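Local coordinates for coat protein (Sulfolobus turreted icosahedral virus, PDB 2BBD) that probably builds the icosahedral shell of this archaeal virus as its major capsid protein, with a double jelly-roll fold related to capsid proteins of bacterial and eukaryotic viruses, at residues S67-S71 against V128-I132; T180-I186 against Y309-P315; L205-Y211 against D282-A288. All blocks are in the same frame, centred on the assembly; numbering follows the deposited sequence.

Interaction 1 of 3, residues S67-S71 against V128-I132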
ATOM      1  N   SER A  67       7.637   8.583   6.811  1.00 24.40           N
ATOM      2  CA  SER A  67       7.338   9.932   7.247  1.00 26.50           C
ATOM      3  C   SER A  67       8.575  10.832   7.239  1.00 27.60           C
ATOM      4  O   SER A  67       9.706  10.357   7.155  1.00 26.19           O
ATOM      5  CB  SER A  67       6.761   9.881   8.661  1.00 27.82           C
ATOM      6  OG  SER A  67       7.763   9.496   9.579  1.00 31.87           O
ATOM      7  N   TYR A  68       8.339  12.139   7.317  1.00 30.05           N
ATOM      8  CA  TYR A  68       9.416  13.121   7.344  1.00 30.43           C
ATOM      9  C   TYR A  68       9.014  14.243   8.293  1.00 31.02           C
ATOM     10  O   TYR A  68       7.832  14.406   8.609  1.00 31.22           O
ATOM     11  CB  TYR A  68       9.693  13.682   5.941  1.00 30.06           C
ATOM     12  CG  TYR A  68       8.525  14.399   5.311  1.00 32.07           C
ATOM     13  CD1 TYR A  68       7.459  13.691   4.759  1.00 31.68           C
ATOM     14  CD2 TYR A  68       8.470  15.791   5.294  1.00 32.38           C
ATOM     15  CE1 TYR A  68       6.361  14.357   4.209  1.00 30.58           C
ATOM     16  CE2 TYR A  68       7.385  16.464   4.750  1.00 31.86           C
ATOM     17  CZ  TYR A  68       6.331  15.744   4.212  1.00 32.91           C
ATOM     18  OH  TYR A  68       5.239  16.411   3.710  1.00 30.56           O
ATOM     19  N   GLU A  69      10.005  14.993   8.763  1.00 31.07           N
ATOM     20  CA  GLU A  69       9.771  16.092   9.688  1.00 33.85           C
ATOM     21  C   GLU A  69       9.009  15.652  10.921  1.00 34.33           C
ATOM     22  O   GLU A  69       8.255  16.426  11.508  1.00 34.99           O
ATOM     23  CB  GLU A  69       9.025  17.223   8.989  1.00 33.94           C
ATOM     24  CG  GLU A  69       9.956  18.180   8.287  1.00 40.43           C
ATOM     25  CD  GLU A  69       9.226  19.082   7.321  1.00 46.04           C
ATOM     26  OE1 GLU A  69       8.117  19.546   7.669  1.00 48.03           O
ATOM     27  OE2 GLU A  69       9.767  19.329   6.219  1.00 49.14           O
ATOM     28  N   GLY A  70       9.204  14.392  11.292  1.00 35.87           N
ATOM     29  CA  GLY A  70       8.565  13.838  12.469  1.00 37.16           C
ATOM     30  C   GLY A  70       7.085  13.511  12.411  1.00 38.44           C
ATOM     31  O   GLY A  70       6.684  12.399  12.753  1.00 41.14           O
ATOM     32  N   SER A  71       6.267  14.455  11.966  1.00 38.67           N
ATOM     33  CA  SER A  71       4.821  14.242  11.953  1.00 37.31           C
ATOM     34  C   SER A  71       4.118  14.073  10.618  1.00 35.16           C
ATOM     35  O   SER A  71       2.917  13.832  10.597  1.00 36.65           O
ATOM     36  CB  SER A  71       4.144  15.389  12.695  1.00 39.30           C
ATOM     37  OG  SER A  71       4.397  16.624  12.040  1.00 39.97           O
ATOM     38  N   VAL A 128      13.298  19.025   2.877  1.00 30.78           N
ATOM     39  CA  VAL A 128      12.676  18.615   4.131  1.00 29.58           C
ATOM     40  C   VAL A 128      13.710  17.986   5.064  1.00 30.05           C
ATOM     41  O   VAL A 128      14.847  17.741   4.666  1.00 29.42           O
ATOM     42  CB  VAL A 128      11.536  17.587   3.895  1.00 29.86           C
ATOM     43  CG1 VAL A 128      10.527  18.131   2.888  1.00 28.93           C
ATOM     44  CG2 VAL A 128      12.120  16.270   3.416  1.00 27.64           C
ATOM     45  N   GLN A 129      13.291  17.717   6.296  1.00 29.28           N
ATOM     46  CA  GLN A 129      14.159  17.124   7.301  1.00 33.08           C
ATOM     47  C   GLN A 129      13.685  15.757   7.766  1.00 32.36           C
ATOM     48  O   GLN A 129      12.493  15.463   7.765  1.00 33.30           O
ATOM     49  CB  GLN A 129      14.236  18.032   8.537  1.00 37.75           C
ATOM     50  CG  GLN A 129      14.802  19.419   8.280  1.00 45.17           C
ATOM     51  CD  GLN A 129      16.311  19.456   8.376  1.00 49.26           C
ATOM     52  OE1 GLN A 129      17.004  18.602   7.812  1.00 51.98           O
ATOM     53  NE2 GLN A 129      16.835  20.453   9.090  1.00 50.73           N
ATOM     54  N   ASN A 130      14.645  14.934   8.162  1.00 30.77           N
ATOM     55  CA  ASN A 130      14.389  13.612   8.719  1.00 29.60           C
ATOM     56  C   ASN A 130      13.350  12.698   8.055  1.00 27.83           C
ATOM     57  O   ASN A 130      12.254  12.488   8.591  1.00 26.15           O
ATOM     58  CB  ASN A 130      14.056  13.786  10.199  1.00 31.68           C
ATOM     59  CG  ASN A 130      15.147  14.549  10.955  1.00 36.30           C
ATOM     60  OD1 ASN A 130      14.861  15.417  11.784  1.00 34.40           O
ATOM     61  ND2 ASN A 130      16.406  14.220  10.666  1.00 36.14           N
ATOM     62  N   ILE A 131      13.700  12.156   6.893  1.00 25.00           N
ATOM     63  CA  ILE A 131      12.815  11.227   6.203  1.00 24.98           C
ATOM     64  C   ILE A 131      13.113   9.869   6.841  1.00 24.84           C
ATOM     65  O   ILE A 131      14.245   9.388   6.783  1.00 27.50           O
ATOM     66  CB  ILE A 131      13.127  11.141   4.701  1.00 25.23           C
ATOM     67  CG1 ILE A 131      13.050  12.536   4.065  1.00 26.10           C
ATOM     68  CG2 ILE A 131      12.129  10.199   4.025  1.00 24.80           C
ATOM     69  CD1 ILE A 131      13.466  12.572   2.593  1.00 23.56           C
ATOM     70  N   ILE A 132      12.106   9.259   7.454  1.00 24.57           N
ATOM     71  CA  ILE A 132      12.294   7.970   8.113  1.00 23.90           C
ATOM     72  C   ILE A 132      11.346   6.880   7.643  1.00 22.98           C
ATOM     73  O   ILE A 132      10.132   7.064   7.645  1.00 23.88           O
ATOM     74  CB  ILE A 132      12.120   8.105   9.653  1.00 23.63           C
ATOM     75  CG1 ILE A 132      13.182   9.051  10.223  1.00 25.77           C
ATOM     76  CG2 ILE A 132      12.226   6.733  10.315  1.00 24.74           C
ATOM     77  CD1 ILE A 132      12.933   9.428  11.667  1.00 32.03           C
TER
HETATM   78  O   HOH W   1       8.665   6.399   9.857  1.00 28.24           O
HETATM   79  O   HOH W   2      10.449  11.891  10.628  1.00 51.73           O
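Two backbone hydrogen bonds join Ser-67 and Ile-132 as an antiparallel hydrogen-bonded pair: Ile-132 N gives to Ser-67 O at 2.7 Å, and Ser-67 N to Ile-132 O at 3.0 Å, both nearly straight. Tyr-68 still faces Ile-131, but Glu-69 then lies opposite Gln-129, so that Asn-130 is passed over. Where the turn to strand 72-78 begins, with positive phi at Glu-69, Glu-69 N donates to Gln-129 O at 2.7 Å and weakly to Asn-130 O at 3.4 Å. Asn-130 O also receives a CA-H...O contact from Tyr-68 CA at 3.2 Å. Two waters extend the polar network: one lies 3.2 Å from Ser-67 OG and 2.7 Å from Ile-132 O, and the other accepts from Gly-70 N at 2.9 Å and donates to Asn-130 O at 2.8 Å. Away from the solvent, Tyr-68 sets its CD2 3.8 Å from Val-128 CB and its CB 4.0 Å from Ile-131 CG1. Phe-123, in the facing sheet, meets the tyrosine ring edge-to-face, and Met-176 touches both Tyr-68 and Val-128. Glu-69 OE2 lies 3.4 Å from Val-128 CB, while OE1 forms a salt bridge to Lys-72. Backbone bonds thus hold together the ends of strands 61-68 and 131-137, E and H of the first jelly roll's CHEF sheet, with water on the exposed side and buried apolar contact on the other.

Interaction 2 of 3, residues T180-I186 against Y309-P315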
ATOM      1  N   THR A 180       4.179  20.452  -6.363  1.00 33.30           N
ATOM      2  CA  THR A 180       4.398  19.256  -5.568  1.00 31.52           C
ATOM      3  C   THR A 180       3.155  18.394  -5.326  1.00 31.95           C
ATOM      4  O   THR A 180       2.107  18.887  -4.903  1.00 30.28           O
ATOM      5  CB  THR A 180       5.011  19.613  -4.191  1.00 31.79           C
ATOM      6  OG1 THR A 180       6.348  20.098  -4.372  1.00 28.52           O
ATOM      7  CG2 THR A 180       5.035  18.380  -3.273  1.00 31.06           C
ATOM      8  N   VAL A 181       3.297  17.102  -5.604  1.00 29.95           N
ATOM      9  CA  VAL A 181       2.241  16.131  -5.368  1.00 29.96           C
ATOM     10  C   VAL A 181       2.772  15.200  -4.274  1.00 29.07           C
ATOM     11  O   VAL A 181       3.764  14.499  -4.474  1.00 29.45           O
ATOM     12  CB  VAL A 181       1.921  15.288  -6.629  1.00 29.31           C
ATOM     13  CG1 VAL A 181       0.836  14.270  -6.305  1.00 30.63           C
ATOM     14  CG2 VAL A 181       1.466  16.193  -7.765  1.00 28.94           C
ATOM     15  N   LEU A 182       2.114  15.209  -3.122  1.00 28.67           N
ATOM     16  CA  LEU A 182       2.512  14.372  -1.992  1.00 29.13           C
ATOM     17  C   LEU A 182       1.648  13.120  -1.844  1.00 30.35           C
ATOM     18  O   LEU A 182       0.440  13.214  -1.632  1.00 28.93           O
ATOM     19  CB  LEU A 182       2.418  15.162  -0.684  1.00 30.41           C
ATOM     20  CG  LEU A 182       3.314  16.388  -0.510  1.00 31.03           C
ATOM     21  CD1 LEU A 182       3.052  17.018   0.853  1.00 31.19           C
ATOM     22  CD2 LEU A 182       4.770  15.972  -0.642  1.00 29.97           C
ATOM     23  N   PRO A 183       2.256  11.932  -1.953  1.00 30.72           N
ATOM     24  CA  PRO A 183       1.457  10.717  -1.804  1.00 29.88           C
ATOM     25  C   PRO A 183       0.959  10.605  -0.365  1.00 29.55           C
ATOM     26  O   PRO A 183       1.635  11.042   0.567  1.00 28.58           O
ATOM     27  CB  PRO A 183       2.442   9.609  -2.178  1.00 29.93           C
ATOM     28  CG  PRO A 183       3.767  10.188  -1.762  1.00 32.18           C
ATOM     29  CD  PRO A 183       3.661  11.607  -2.254  1.00 29.79           C
ATOM     30  N   LYS A 184      -0.246  10.065  -0.202  1.00 28.63           N
ATOM     31  CA  LYS A 184      -0.851   9.860   1.112  1.00 27.16           C
ATOM     32  C   LYS A 184      -1.513   8.479   1.056  1.00 26.79           C
ATOM     33  O   LYS A 184      -2.730   8.353   0.923  1.00 27.28           O
ATOM     34  CB  LYS A 184      -1.893  10.937   1.400  1.00 26.72           C
ATOM     35  CG  LYS A 184      -2.437  10.899   2.825  1.00 27.90           C
ATOM     36  CD  LYS A 184      -3.561  11.901   3.000  1.00 30.21           C
ATOM     37  CE  LYS A 184      -4.054  11.954   4.437  1.00 33.57           C
ATOM     38  NZ  LYS A 184      -3.017  12.489   5.369  1.00 36.36           N
ATOM     39  N   VAL A 185      -0.679   7.449   1.145  1.00 25.67           N
ATOM     40  CA  VAL A 185      -1.115   6.058   1.074  1.00 23.92           C
ATOM     41  C   VAL A 185      -1.318   5.493   2.473  1.00 23.80           C
ATOM     42  O   VAL A 185      -0.363   5.134   3.157  1.00 21.38           O
ATOM     43  CB  VAL A 185      -0.066   5.241   0.305  1.00 22.63           C
ATOM     44  CG1 VAL A 185      -0.520   3.803   0.140  1.00 20.30           C
ATOM     45  CG2 VAL A 185       0.183   5.901  -1.055  1.00 19.87           C
ATOM     46  N   ILE A 186      -2.577   5.406   2.884  1.00 23.76           N
ATOM     47  CA  ILE A 186      -2.910   4.944   4.221  1.00 23.50           C
ATOM     48  C   ILE A 186      -3.845   3.739   4.235  1.00 25.53           C
ATOM     49  O   ILE A 186      -4.804   3.672   3.462  1.00 24.29           O
ATOM     50  CB  ILE A 186      -3.598   6.071   5.025  1.00 24.29           C
ATOM     51  CG1 ILE A 186      -2.810   7.381   4.898  1.00 24.64           C
ATOM     52  CG2 ILE A 186      -3.740   5.651   6.473  1.00 23.63           C
ATOM     53  CD1 ILE A 186      -1.414   7.347   5.520  1.00 24.35           C
ATOM     54  N   TYR A 309      -5.766   2.852   0.903  1.00 23.95           N
ATOM     55  CA  TYR A 309      -6.015   3.978   0.006  1.00 23.98           C
ATOM     56  C   TYR A 309      -4.795   4.567  -0.681  1.00 24.87           C
ATOM     57  O   TYR A 309      -3.888   5.099  -0.032  1.00 26.83           O
ATOM     58  CB  TYR A 309      -6.709   5.092   0.773  1.00 22.34           C
ATOM     59  CG  TYR A 309      -8.094   4.735   1.224  1.00 24.31           C
ATOM     60  CD1 TYR A 309      -9.139   4.651   0.312  1.00 20.86           C
ATOM     61  CD2 TYR A 309      -8.365   4.510   2.568  1.00 22.99           C
ATOM     62  CE1 TYR A 309     -10.425   4.363   0.733  1.00 26.08           C
ATOM     63  CE2 TYR A 309      -9.642   4.219   2.999  1.00 24.77           C
ATOM     64  CZ  TYR A 309     -10.668   4.150   2.080  1.00 25.19           C
ATOM     65  OH  TYR A 309     -11.939   3.883   2.511  1.00 28.06           O
ATOM     66  N   VAL A 310      -4.765   4.472  -1.999  1.00 24.17           N
ATOM     67  CA  VAL A 310      -3.667   5.063  -2.727  1.00 25.50           C
ATOM     68  C   VAL A 310      -4.160   6.454  -3.113  1.00 25.93           C
ATOM     69  O   VAL A 310      -4.833   6.624  -4.127  1.00 26.44           O
ATOM     70  CB  VAL A 310      -3.309   4.255  -3.981  1.00 24.08           C
ATOM     71  CG1 VAL A 310      -2.200   4.952  -4.730  1.00 23.55           C
ATOM     72  CG2 VAL A 310      -2.865   2.843  -3.583  1.00 23.16           C
ATOM     73  N   SER A 311      -3.838   7.435  -2.273  1.00 26.80           N
ATOM     74  CA  SER A 311      -4.243   8.820  -2.483  1.00 26.66           C
ATOM     75  C   SER A 311      -3.043   9.776  -2.474  1.00 28.72           C
ATOM     76  O   SER A 311      -1.917   9.381  -2.169  1.00 28.88           O
ATOM     77  CB  SER A 311      -5.218   9.248  -1.379  1.00 25.27           C
ATOM     78  OG  SER A 311      -6.370   8.419  -1.337  1.00 30.29           O
ATOM     79  N   TYR A 312      -3.300  11.037  -2.819  1.00 29.21           N
ATOM     80  CA  TYR A 312      -2.271  12.070  -2.816  1.00 30.09           C
ATOM     81  C   TYR A 312      -2.884  13.419  -2.447  1.00 31.93           C
ATOM     82  O   TYR A 312      -4.103  13.598  -2.496  1.00 31.37           O
ATOM     83  CB  TYR A 312      -1.561  12.168  -4.169  1.00 30.67           C
ATOM     84  CG  TYR A 312      -2.465  12.407  -5.355  1.00 32.70           C
ATOM     85  CD1 TYR A 312      -3.081  11.340  -6.010  1.00 31.52           C
ATOM     86  CD2 TYR A 312      -2.688  13.699  -5.837  1.00 33.40           C
ATOM     87  CE1 TYR A 312      -3.892  11.549  -7.111  1.00 32.44           C
ATOM     88  CE2 TYR A 312      -3.503  13.921  -6.947  1.00 33.40           C
ATOM     89  CZ  TYR A 312      -4.103  12.839  -7.576  1.00 34.63           C
ATOM     90  OH  TYR A 312      -4.930  13.037  -8.657  1.00 36.08           O
ATOM     91  N   VAL A 313      -2.028  14.359  -2.068  1.00 30.77           N
ATOM     92  CA  VAL A 313      -2.468  15.682  -1.667  1.00 30.37           C
ATOM     93  C   VAL A 313      -1.563  16.723  -2.297  1.00 31.05           C
ATOM     94  O   VAL A 313      -0.360  16.495  -2.457  1.00 31.18           O
ATOM     95  CB  VAL A 313      -2.391  15.855  -0.129  1.00 30.32           C
ATOM     96  CG1 VAL A 313      -2.700  17.300   0.254  1.00 31.09           C
ATOM     97  CG2 VAL A 313      -3.356  14.912   0.552  1.00 29.80           C
ATOM     98  N   LEU A 314      -2.150  17.857  -2.664  1.00 30.87           N
ATOM     99  CA  LEU A 314      -1.392  18.965  -3.242  1.00 33.09           C
ATOM    100  C   LEU A 314      -1.223  19.972  -2.116  1.00 32.10           C
ATOM    101  O   LEU A 314      -2.190  20.595  -1.683  1.00 31.92           O
ATOM    102  CB  LEU A 314      -2.156  19.618  -4.391  1.00 31.31           C
ATOM    103  CG  LEU A 314      -2.640  18.713  -5.522  1.00 34.83           C
ATOM    104  CD1 LEU A 314      -3.102  19.601  -6.672  1.00 37.33           C
ATOM    105  CD2 LEU A 314      -1.530  17.791  -5.989  1.00 34.87           C
ATOM    106  N   PRO A 315       0.008  20.138  -1.620  1.00 31.36           N
ATOM    107  CA  PRO A 315       0.243  21.088  -0.529  1.00 32.43           C
ATOM    108  C   PRO A 315      -0.140  22.532  -0.866  1.00 32.32           C
ATOM    109  O   PRO A 315      -0.426  23.323   0.024  1.00 34.81           O
ATOM    110  CB  PRO A 315       1.734  20.911  -0.237  1.00 30.60           C
ATOM    111  CG  PRO A 315       2.295  20.532  -1.572  1.00 31.83           C
ATOM    112  CD  PRO A 315       1.272  19.549  -2.094  1.00 29.89           C
TER
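Thr-180 leads into the pairing from a loop, its carbonyl O lying 3.0 Å from CD of Pro-315, a residue with no amide hydrogen to offer it; Thr-180 OG1 hydrogen-bonds to Pro-177 O, outside the two segments. Val-181 spreads over two side chains, placing CG1 3.6 Å from Tyr-312 CD2 and CG2 3.8 Å from Leu-314 CD2. The strand proper opens at Leu-182, which forms an antiparallel hydrogen-bonded pair with Val-313: Leu-182 N donates to Val-313 O at 2.9 Å and Val-313 N to Leu-182 O at 2.8 Å. Pro-183 faces Tyr-312 at a non-hydrogen-bonded position, so its missing amide proton costs this pairing nothing, and the CA atoms of Pro-183 and Tyr-312 come within 4.1 Å. Lys-184 N then donates to Ser-311 O at 2.7 Å, while its extended side chain passes Val-313, with Lys-184 CD 3.9 Å from Val-313 CG2. Val-185 brings CA to 3.1 Å from Tyr-309 O in a CA-H...O contact, and its own backbone bonds to Leu-74 and Ser-76 on the other side. At Ile-186 a hydrogen-bonded pair returns: Tyr-309 N donates to Ile-186 O at 2.9 Å, with a weak bond from Ile-186 N to Tyr-309 O at 3.2 Å. The strand directions differ by 148°. Pairing of the first and last strands, 182-193 with 303-313, is the hallmark of a jelly roll, here the second of the two; strand 72-78 of the first runs parallel alongside.

Interaction 3 of 3, residues L205-Y211 against D282-A288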
ATOM      1  N   LEU A 205     -14.992   7.890   3.364  1.00 30.53           N
ATOM      2  CA  LEU A 205     -13.680   8.314   2.887  1.00 32.62           C
ATOM      3  C   LEU A 205     -13.480   9.706   3.468  1.00 33.01           C
ATOM      4  O   LEU A 205     -14.356  10.560   3.348  1.00 33.82           O
ATOM      5  CB  LEU A 205     -13.638   8.409   1.362  1.00 31.27           C
ATOM      6  CG  LEU A 205     -14.100   7.229   0.508  1.00 33.24           C
ATOM      7  CD1 LEU A 205     -13.478   7.371  -0.871  1.00 31.03           C
ATOM      8  CD2 LEU A 205     -13.703   5.910   1.144  1.00 34.04           C
ATOM      9  N   GLN A 206     -12.344   9.943   4.109  1.00 34.25           N
ATOM     10  CA  GLN A 206     -12.105  11.261   4.675  1.00 34.54           C
ATOM     11  C   GLN A 206     -11.733  12.250   3.593  1.00 33.02           C
ATOM     12  O   GLN A 206     -11.089  11.901   2.607  1.00 32.33           O
ATOM     13  CB  GLN A 206     -10.994  11.209   5.713  1.00 37.05           C
ATOM     14  CG  GLN A 206      -9.686  10.701   5.171  1.00 42.85           C
ATOM     15  CD  GLN A 206      -8.616  10.649   6.239  1.00 47.01           C
ATOM     16  OE1 GLN A 206      -8.094  11.682   6.667  1.00 46.98           O
ATOM     17  NE2 GLN A 206      -8.293   9.441   6.691  1.00 50.79           N
ATOM     18  N   PRO A 207     -12.154  13.508   3.753  1.00 32.38           N
ATOM     19  CA  PRO A 207     -11.831  14.529   2.760  1.00 32.79           C
ATOM     20  C   PRO A 207     -10.410  15.029   3.036  1.00 31.97           C
ATOM     21  O   PRO A 207      -9.779  14.598   3.998  1.00 31.22           O
ATOM     22  CB  PRO A 207     -12.884  15.595   3.025  1.00 32.83           C
ATOM     23  CG  PRO A 207     -13.003  15.547   4.517  1.00 32.79           C
ATOM     24  CD  PRO A 207     -13.037  14.049   4.801  1.00 31.72           C
ATOM     25  N   GLY A 208      -9.913  15.929   2.196  1.00 30.97           N
ATOM     26  CA  GLY A 208      -8.578  16.461   2.393  1.00 32.30           C
ATOM     27  C   GLY A 208      -7.525  15.767   1.549  1.00 33.24           C
ATOM     28  O   GLY A 208      -6.326  16.009   1.704  1.00 34.45           O
ATOM     29  N   GLN A 209      -7.968  14.890   0.658  1.00 32.75           N
ATOM     30  CA  GLN A 209      -7.043  14.177  -0.210  1.00 31.53           C
ATOM     31  C   GLN A 209      -7.736  13.805  -1.514  1.00 31.59           C
ATOM     32  O   GLN A 209      -8.960  13.891  -1.630  1.00 31.85           O
ATOM     33  CB  GLN A 209      -6.520  12.909   0.487  1.00 29.73           C
ATOM     34  CG  GLN A 209      -7.604  11.904   0.848  1.00 27.63           C
ATOM     35  CD  GLN A 209      -7.083  10.722   1.667  1.00 31.16           C
ATOM     36  OE1 GLN A 209      -6.793   9.655   1.126  1.00 30.68           O
ATOM     37  NE2 GLN A 209      -6.956  10.919   2.980  1.00 29.51           N
ATOM     38  N   ILE A 210      -6.937  13.401  -2.494  1.00 31.59           N
ATOM     39  CA  ILE A 210      -7.438  13.000  -3.794  1.00 30.13           C
ATOM     40  C   ILE A 210      -7.229  11.488  -3.887  1.00 31.80           C
ATOM     41  O   ILE A 210      -6.096  11.011  -3.796  1.00 31.30           O
ATOM     42  CB  ILE A 210      -6.658  13.734  -4.907  1.00 30.27           C
ATOM     43  CG1 ILE A 210      -6.841  15.250  -4.732  1.00 29.44           C
ATOM     44  CG2 ILE A 210      -7.147  13.300  -6.278  1.00 29.17           C
ATOM     45  CD1 ILE A 210      -5.888  16.097  -5.541  1.00 27.44           C
ATOM     46  N   TYR A 211      -8.328  10.745  -4.044  1.00 31.70           N
ATOM     47  CA  TYR A 211      -8.295   9.280  -4.123  1.00 30.40           C
ATOM     48  C   TYR A 211      -8.063   8.753  -5.529  1.00 32.23           C
ATOM     49  O   TYR A 211      -8.816   9.050  -6.457  1.00 31.61           O
ATOM     50  CB  TYR A 211      -9.602   8.700  -3.575  1.00 28.29           C
ATOM     51  CG  TYR A 211      -9.777   8.905  -2.090  1.00 27.81           C
ATOM     52  CD1 TYR A 211      -9.539   7.868  -1.188  1.00 27.46           C
ATOM     53  CD2 TYR A 211     -10.151  10.150  -1.577  1.00 29.22           C
ATOM     54  CE1 TYR A 211      -9.668   8.064   0.185  1.00 25.49           C
ATOM     55  CE2 TYR A 211     -10.283  10.353  -0.205  1.00 24.85           C
ATOM     56  CZ  TYR A 211     -10.036   9.308   0.665  1.00 27.41           C
ATOM     57  OH  TYR A 211     -10.139   9.518   2.022  1.00 30.67           O
ATOM     58  N   ASP A 282      -9.503  11.249 -11.022  1.00 37.52           N
ATOM     59  CA  ASP A 282      -9.488  10.710  -9.669  1.00 35.81           C
ATOM     60  C   ASP A 282     -10.531  11.407  -8.819  1.00 36.58           C
ATOM     61  O   ASP A 282     -10.997  12.494  -9.155  1.00 37.20           O
ATOM     62  CB  ASP A 282      -8.115  10.894  -9.017  1.00 36.29           C
ATOM     63  CG  ASP A 282      -7.004  10.233  -9.797  1.00 34.08           C
ATOM     64  OD1 ASP A 282      -7.194   9.090 -10.265  1.00 34.03           O
ATOM     65  OD2 ASP A 282      -5.933  10.856  -9.931  1.00 36.83           O
ATOM     66  N   LEU A 283     -10.885  10.779  -7.706  1.00 35.86           N
ATOM     67  CA  LEU A 283     -11.874  11.327  -6.795  1.00 35.15           C
ATOM     68  C   LEU A 283     -11.226  12.384  -5.905  1.00 35.16           C
ATOM     69  O   LEU A 283     -10.545  12.059  -4.929  1.00 33.66           O
ATOM     70  CB  LEU A 283     -12.460  10.206  -5.936  1.00 34.22           C
ATOM     71  CG  LEU A 283     -13.609  10.595  -5.014  1.00 34.80           C
ATOM     72  CD1 LEU A 283     -14.744  11.179  -5.849  1.00 35.11           C
ATOM     73  CD2 LEU A 283     -14.082   9.372  -4.241  1.00 34.02           C
ATOM     74  N   ASP A 284     -11.449  13.651  -6.239  1.00 35.46           N
ATOM     75  CA  ASP A 284     -10.868  14.756  -5.485  1.00 35.64           C
ATOM     76  C   ASP A 284     -11.752  15.237  -4.347  1.00 36.08           C
ATOM     77  O   ASP A 284     -12.750  15.922  -4.563  1.00 38.76           O
ATOM     78  CB  ASP A 284     -10.561  15.917  -6.435  1.00 37.54           C
ATOM     79  CG  ASP A 284     -10.029  17.147  -5.716  1.00 37.81           C
ATOM     80  OD1 ASP A 284      -9.843  17.100  -4.482  1.00 40.42           O
ATOM     81  OD2 ASP A 284      -9.793  18.169  -6.393  1.00 39.52           O
ATOM     82  N   LEU A 285     -11.370  14.892  -3.125  1.00 35.00           N
ATOM     83  CA  LEU A 285     -12.135  15.298  -1.962  1.00 34.70           C
ATOM     84  C   LEU A 285     -11.376  16.316  -1.118  1.00 34.91           C
ATOM     85  O   LEU A 285     -11.646  16.461   0.075  1.00 32.89           O
ATOM     86  CB  LEU A 285     -12.475  14.074  -1.111  1.00 34.70           C
ATOM     87  CG  LEU A 285     -13.263  12.950  -1.794  1.00 35.29           C
ATOM     88  CD1 LEU A 285     -13.675  11.941  -0.734  1.00 35.95           C
ATOM     89  CD2 LEU A 285     -14.505  13.499  -2.505  1.00 33.26           C
ATOM     90  N   THR A 286     -10.437  17.026  -1.743  1.00 36.09           N
ATOM     91  CA  THR A 286      -9.626  18.017  -1.034  1.00 37.68           C
ATOM     92  C   THR A 286     -10.435  18.967  -0.153  1.00 39.12           C
ATOM     93  O   THR A 286     -10.069  19.213   0.994  1.00 39.93           O
ATOM     94  CB  THR A 286      -8.786  18.861  -2.010  1.00 38.04           C
ATOM     95  OG1 THR A 286      -7.977  17.996  -2.817  1.00 39.23           O
ATOM     96  CG2 THR A 286      -7.872  19.811  -1.242  1.00 37.45           C
ATOM     97  N   HIS A 287     -11.530  19.502  -0.677  1.00 41.09           N
ATOM     98  CA  HIS A 287     -12.351  20.421   0.104  1.00 42.07           C
ATOM     99  C   HIS A 287     -13.773  19.912   0.335  1.00 41.91           C
ATOM    100  O   HIS A 287     -14.669  20.678   0.689  1.00 43.78           O
ATOM    101  CB  HIS A 287     -12.390  21.795  -0.576  1.00 42.43           C
ATOM    102  CG  HIS A 287     -11.072  22.513  -0.569  1.00 43.02           C
ATOM    103  ND1 HIS A 287     -10.423  22.864   0.595  1.00 42.45           N
ATOM    104  CD2 HIS A 287     -10.293  22.959  -1.584  1.00 43.15           C
ATOM    105  CE1 HIS A 287      -9.300  23.495   0.298  1.00 43.25           C
ATOM    106  NE2 HIS A 287      -9.198  23.567  -1.017  1.00 43.95           N
ATOM    107  N   ALA A 288     -13.970  18.613   0.146  1.00 40.77           N
ATOM    108  CA  ALA A 288     -15.279  18.001   0.333  1.00 39.30           C
ATOM    109  C   ALA A 288     -15.654  17.918   1.811  1.00 38.71           C
ATOM    110  O   ALA A 288     -14.789  17.984   2.681  1.00 39.11           O
ATOM    111  CB  ALA A 288     -15.288  16.597  -0.290  1.00 37.18           C
TER
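Tyr-211, at chi1 m, lies back along its own segment, and its OH donates to Gln-206 O at 2.6 Å, closing the loop 205-211. Beneath that arch Leu-285 (m, t) inserts its CD1 3.8 Å from Tyr-211 CE2 and 4.1 Å from Leu-205 CB, while Leu-205 CD1 meets Leu-283 CD2 at 4.0 Å. Ile-210 stands across the sheet from them, CG1 3.5 Å from both Asp-284 OD1 and Thr-286 OG1. The t rotamer of Asp-284 allows OD1 to accept from Thr-286 N at 2.8 Å, an Asx turn, and from Thr-286 OG1 at 2.7 Å; OD2 binds Tyr-317. Gln-209 (p, t) has its CA-to-CB bond directed away from 282-288, and OE1 bonds to Ser-311 OG. Main-chain bonds join Tyr-211 N to Leu-283 O (2.7 Å), Leu-283 N to Tyr-211 O (3.0 Å), Leu-285 N to Gln-209 O (3.0 Å) and Gly-208 N to Leu-285 O (2.8 Å). At phi 97°, psi 7°, a CB on Gly-208 would collide with Pro-207 O. A type I turn (Leu-285 to Ala-288) follows this loop-proximal end of the D-G pair in a jelly roll's BIDG sheet, strands 182-193, 303-313, 210-219 and 270-284.

All three contacts reach one mixed sheet that crosses from the first jelly roll to the second. Interactions 2 and 3 are neighbours, centres about 10 Å apart: strands 303-313 and 210-219 lie side by side, and Tyr-312 O accepts from Ile-210 N at 2.8 Å. Interaction 1 sits in the other jelly roll, yet Tyr-68 OH packs 3.6 Å from Leu-182 CD1 of interaction 2. Each is partly buried. Interaction 2, nearest the chain centre, has no exposed touching residue and keeps the longest strand register; interactions 1 and 3 lie farther out at strand ends, where waters in one and an Asx turn and tyrosine hydroxyl bond in the other supplement shorter pairing.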